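Local coordinates for protein (alpha-2u-globulin) (Rattus norvegicus, PDB 2A2U) that belongs to the lipocalins and probably carries small hydrophobic ligands, among them a hyaline droplet inducer, in the cavity of its beta-barrel, at residues Phe133-Val137 with Leu156-Ile162; Met57-Met61 with Leu170-Cys176. All blocks are in the same frame, centred on the assembly; numbering follows the deposited sequence.

Contact 1: residues Phe133-Val137 with Leu156-Ile162; sequences FQLMV and LCEAHGI
Met136, on one strand of the lipocalin barrel, meets Leu156 and His160 at the end of the helix that packs against the barrel's outer side. This is the close-packed half. The Met136 chain runs straight as far as SD and then bends at chi3 (74°), which sends the terminal methyl to the helix: CE lies 3.8 Å from Leu156 CB. The sulfur meets the His160 ring obliquely, SD sitting 4.3 Å from the ring centroid and 33° off its normal. Lower on the same side chain, Met136 CB packs against Cys157 SG, while Ile162 CD1 comes up to SD. His123 on the adjacent strand 119-128 and Leu112 on strand 106-114 beyond it also touch Met136 and help to bury it.

The Gln134 half is looser and more open to solvent. Its extended chain crosses His160 at about a right angle, with amide and ring planes 83° apart, and ends near the backbone carbonyl: NE2 is 3.4 Å from His160 O. OE1 is hydrogen-bonded to His123 NE2. With an alanine here, His123 would probably lose the carboxamide oxygen it bonds to, and a gap would open beside His160 CB and its carbonyl.

A Schellman motif brings the helix to its close, with Gly161 at positive phi as the C-prime residue and Gly161 N bonded to Glu158 O. The chain then turns back so that Ile162 faces the strand. Cys157 O accepts two backbone bonds there, from His160 N at 3.0 Å and Ile162 N at 2.9 Å.

Contact 2: residues Met57-Met61 with Leu170-Cys176; sequences MRVFM and LTKTDRC
Phe60 and Arg175 bring the two backbones closest, their CA atoms 5.6 Å apart, yet no hydrogen bond joins the segments. On one side the chain makes an inverse gamma turn centred on Arg58 and runs into strand 60-67. The other segment is irregular: Leu170 to Lys172 have helical angles without the regular bonds, and a second inverse gamma turn is centred on Arg175.

The Phe60 ring carries the largest share of the contact. One face lies on the Arg175 backbone in a CH-pi contact, CA standing 3.6 Å from the ring centroid and 9° off the normal. The opposite face looks back on its own segment, at Arg58 O. At the rim, Leu170 CD1 is 3.9 Å from Phe60 CE1, and Cys176 SG comes to 3.7 Å from Phe60 CD2 in an edge-on sulfur-aromatic contact. The torsion at chi1 (-52°) sets CG opposite the carbonyl carbon of Phe60 and turns the ring toward Arg175 and Leu170.

Leu170 divides its two methyls: while CD1 takes the ring edge, CD2 sits over the centre of the Arg58 guanidinium, 3.8 Å from CZ. Arg58 extends as far as CD and bends at chi3; its NE is bonded to Ile51 O. Across the turn, Thr173 OG1 donates to Leu170 O at 3.2 Å, tilted 25° from the carbonyl plane, and Leu170 O also accepts from Thr173 N.

As in many lipocalins, a disulfide fastens the C-terminal segment to the barrel: Cys176 is bonded to Cys83 at the start of strand 83-92. Arg175 NH1 bonds to Lys143 O and Ser40 O. Phe60 itself pairs by backbone with Arg76 of strand 70-78, while Leu170 packs on Ser40 and Val43 of strand 36-44.

The centres of the two contacts lie about 18 Å apart, both reaching the same curled antiparallel sheet, the lipocalin barrel. Along the chain the order is 57-61, 133-137, 156-162, 170-176, so both segments of contact 1 fall between those of contact 2. Strand 36-44 connects them: it pairs with 60-67, with 131-140 and with 167-169. The contacts also touch directly, Phe133 CZ lying 3.8 Å from Met57 CG and Leu135 CD2 4.0 Å from Met57 CB. Contact 1 joins the barrel to the end of helix 147-158; contact 2 brings the C-terminal segment back to the beginning of strand 60-67, so both are held to the barrel wall that probably surrounds the ligand cavity.

Contact 1: residues Phe133-Val137 with Leu156-Ile162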
# COMPACT_ATOMS: atom_id res chain seq x y z
N PHE A 133 19.14 -4.72 12.71
CA PHE A 133 20.12 -3.68 13.00
C PHE A 133 19.43 -2.45 13.56
O PHE A 133 18.26 -2.20 13.26
CB PHE A 133 21.02 -3.34 11.79
CG PHE A 133 20.37 -2.51 10.72
CD1 PHE A 133 20.29 -1.13 10.83
CD2 PHE A 133 19.86 -3.11 9.57
CE1 PHE A 133 19.72 -0.35 9.82
CE2 PHE A 133 19.29 -2.35 8.55
CZ PHE A 133 19.22 -0.97 8.68
N GLN A 134 20.12 -1.76 14.44
CA GLN A 134 19.61 -0.55 15.06
C GLN A 134 19.98 0.67 14.23
O GLN A 134 21.00 0.69 13.54
CB GLN A 134 20.19 -0.37 16.46
CG GLN A 134 19.66 -1.31 17.49
CD GLN A 134 20.10 -0.91 18.87
OE1 GLN A 134 19.86 0.21 19.30
NE2 GLN A 134 20.78 -1.81 19.56
N LEU A 135 19.15 1.69 14.33
CA LEU A 135 19.35 2.95 13.64
C LEU A 135 18.82 4.06 14.53
O LEU A 135 17.74 3.93 15.09
CB LEU A 135 18.58 2.98 12.32
CG LEU A 135 18.71 4.34 11.64
CD1 LEU A 135 20.08 4.46 11.03
CD2 LEU A 135 17.67 4.46 10.57
N MET A 136 19.58 5.14 14.69
CA MET A 136 19.14 6.26 15.50
C MET A 136 19.32 7.55 14.74
O MET A 136 20.34 7.77 14.11
CB MET A 136 19.88 6.30 16.83
CG MET A 136 19.22 5.41 17.85
SD MET A 136 20.01 5.42 19.42
CE MET A 136 19.50 6.99 20.04
N VAL A 137 18.29 8.39 14.74
CA VAL A 137 18.38 9.65 14.02
C VAL A 137 17.95 10.84 14.85
O VAL A 137 17.11 10.73 15.76
CB VAL A 137 17.53 9.63 12.73
CG1 VAL A 137 18.13 8.69 11.73
CG2 VAL A 137 16.12 9.20 13.04
N LEU A 156 23.30 8.94 23.72
CA LEU A 156 22.24 7.95 23.60
C LEU A 156 22.64 6.85 22.63
O LEU A 156 22.32 5.69 22.84
CB LEU A 156 20.94 8.60 23.13
CG LEU A 156 20.28 9.60 24.06
CD1 LEU A 156 19.01 10.13 23.42
CD2 LEU A 156 19.96 8.93 25.36
N CYS A 157 23.35 7.21 21.57
CA CYS A 157 23.80 6.23 20.60
C CYS A 157 24.68 5.23 21.29
O CYS A 157 24.52 4.02 21.12
CB CYS A 157 24.58 6.89 19.47
SG CYS A 157 23.55 7.87 18.40
N GLU A 158 25.60 5.73 22.10
CA GLU A 158 26.51 4.88 22.84
C GLU A 158 25.75 4.03 23.85
O GLU A 158 26.06 2.86 24.05
CB GLU A 158 27.57 5.71 23.55
CG GLU A 158 28.35 6.60 22.61
CD GLU A 158 29.67 7.02 23.19
OE1 GLU A 158 29.74 7.31 24.40
OE2 GLU A 158 30.66 7.05 22.43
N ALA A 159 24.73 4.63 24.46
CA ALA A 159 23.90 3.93 25.43
C ALA A 159 23.09 2.82 24.75
O ALA A 159 22.40 2.05 25.41
CB ALA A 159 22.98 4.91 26.12
N HIS A 160 23.15 2.78 23.42
CA HIS A 160 22.43 1.78 22.64
C HIS A 160 23.38 0.95 21.79
O HIS A 160 23.01 0.45 20.73
CB HIS A 160 21.38 2.45 21.75
CG HIS A 160 20.23 3.01 22.51
ND1 HIS A 160 19.06 2.29 22.72
CD2 HIS A 160 20.06 4.18 23.16
CE1 HIS A 160 18.23 3.01 23.46
NE2 HIS A 160 18.82 4.16 23.74
N GLY A 161 24.62 0.84 22.25
CA GLY A 161 25.60 0.04 21.54
C GLY A 161 26.19 0.59 20.26
O GLY A 161 27.03 -0.07 19.66
N ILE A 162 25.77 1.77 19.82
CA ILE A 162 26.34 2.33 18.60
C ILE A 162 27.56 3.18 18.94
O ILE A 162 27.47 4.11 19.74
CB ILE A 162 25.29 3.15 17.81
CG1 ILE A 162 24.09 2.26 17.48
CG2 ILE A 162 25.91 3.65 16.51
CD1 ILE A 162 22.81 3.01 17.24

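Contact 2: residues Met57-Met61 with Leu170-Cys176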
# COMPACT_ATOMS: atom_id res chain seq x y z
N MET A 57 19.22 3.82 4.46
CA MET A 57 18.84 4.55 5.66
C MET A 57 19.37 5.99 5.72
O MET A 57 18.98 6.76 6.61
CB MET A 57 19.22 3.77 6.91
CG MET A 57 18.55 2.40 7.03
SD MET A 57 16.75 2.46 6.93
CE MET A 57 16.43 0.76 6.28
N ARG A 58 20.25 6.36 4.80
CA ARG A 58 20.76 7.73 4.76
C ARG A 58 19.69 8.59 4.09
O ARG A 58 19.79 8.94 2.92
CB ARG A 58 22.07 7.82 3.96
CG ARG A 58 22.61 9.25 3.85
CD ARG A 58 23.82 9.37 2.95
NE ARG A 58 25.07 9.30 3.69
CZ ARG A 58 25.94 10.31 3.79
NH1 ARG A 58 25.68 11.48 3.21
NH2 ARG A 58 27.05 10.15 4.50
N VAL A 59 18.64 8.89 4.85
CA VAL A 59 17.53 9.69 4.33
C VAL A 59 17.58 11.12 4.82
O VAL A 59 17.96 11.40 5.96
CB VAL A 59 16.15 9.06 4.68
CG1 VAL A 59 16.13 7.59 4.31
CG2 VAL A 59 15.81 9.26 6.15
N PHE A 60 17.18 12.04 3.95
CA PHE A 60 17.16 13.45 4.25
C PHE A 60 15.72 13.89 4.45
O PHE A 60 15.00 14.21 3.51
CB PHE A 60 17.82 14.21 3.09
CG PHE A 60 19.17 13.67 2.72
CD1 PHE A 60 20.15 13.48 3.69
CD2 PHE A 60 19.47 13.36 1.40
CE1 PHE A 60 21.40 12.98 3.36
CE2 PHE A 60 20.74 12.86 1.06
CZ PHE A 60 21.70 12.67 2.05
N MET A 61 15.31 13.90 5.71
CA MET A 61 13.95 14.26 6.09
C MET A 61 13.56 15.65 5.61
O MET A 61 14.42 16.51 5.42
CB MET A 61 13.81 14.15 7.60
CG MET A 61 12.37 14.18 8.14
SD MET A 61 11.26 12.92 7.41
CE MET A 61 12.46 11.45 7.36
N LEU A 170 25.18 14.64 9.11
CA LEU A 170 24.78 14.95 7.74
C LEU A 170 24.75 16.43 7.40
O LEU A 170 24.60 16.78 6.22
CB LEU A 170 23.40 14.36 7.43
CG LEU A 170 23.19 12.85 7.53
CD1 LEU A 170 21.75 12.54 7.19
CD2 LEU A 170 24.11 12.13 6.59
N THR A 171 24.89 17.31 8.40
CA THR A 171 24.86 18.75 8.15
C THR A 171 26.01 19.24 7.29
O THR A 171 25.92 20.29 6.67
CB THR A 171 24.85 19.56 9.44
OG1 THR A 171 26.04 19.28 10.19
CG2 THR A 171 23.63 19.23 10.27
N LYS A 172 27.09 18.47 7.26
CA LYS A 172 28.22 18.86 6.47
C LYS A 172 28.17 18.42 5.01
O LYS A 172 28.79 19.06 4.15
CB LYS A 172 29.47 18.37 7.18
CG LYS A 172 29.80 19.01 8.49
CD LYS A 172 29.91 18.04 9.74
CE LYS A 172 30.94 18.62 10.78
NZ LYS A 172 31.65 17.60 11.57
N THR A 173 27.30 17.45 4.72
CA THR A 173 27.10 16.93 3.37
C THR A 173 25.87 17.49 2.63
O THR A 173 25.15 18.34 3.16
CB THR A 173 26.98 15.38 3.37
OG1 THR A 173 25.64 15.00 3.71
CG2 THR A 173 27.94 14.76 4.38
N ASP A 174 25.67 17.02 1.40
CA ASP A 174 24.53 17.45 0.60
C ASP A 174 23.32 16.64 1.02
O ASP A 174 23.24 15.44 0.76
CB ASP A 174 24.76 17.23 -0.90
CG ASP A 174 23.50 17.48 -1.72
OD1 ASP A 174 22.78 18.47 -1.44
OD2 ASP A 174 23.23 16.70 -2.66
N ARG A 175 22.37 17.32 1.65
CA ARG A 175 21.16 16.68 2.08
C ARG A 175 20.11 16.90 1.01
O ARG A 175 18.97 17.26 1.29
CB ARG A 175 20.75 17.25 3.43
CG ARG A 175 21.72 16.84 4.52
CD ARG A 175 21.36 17.46 5.84
NE ARG A 175 21.80 18.84 5.93
CZ ARG A 175 21.42 19.68 6.89
NH1 ARG A 175 20.58 19.28 7.84
NH2 ARG A 175 21.90 20.92 6.91
N CYS A 176 20.53 16.67 -0.23
CA CYS A 176 19.67 16.85 -1.38
C CYS A 176 18.99 18.19 -1.44
O CYS A 176 17.96 18.35 -2.10
CB CYS A 176 18.63 15.76 -1.44
SG CYS A 176 19.35 14.26 -2.16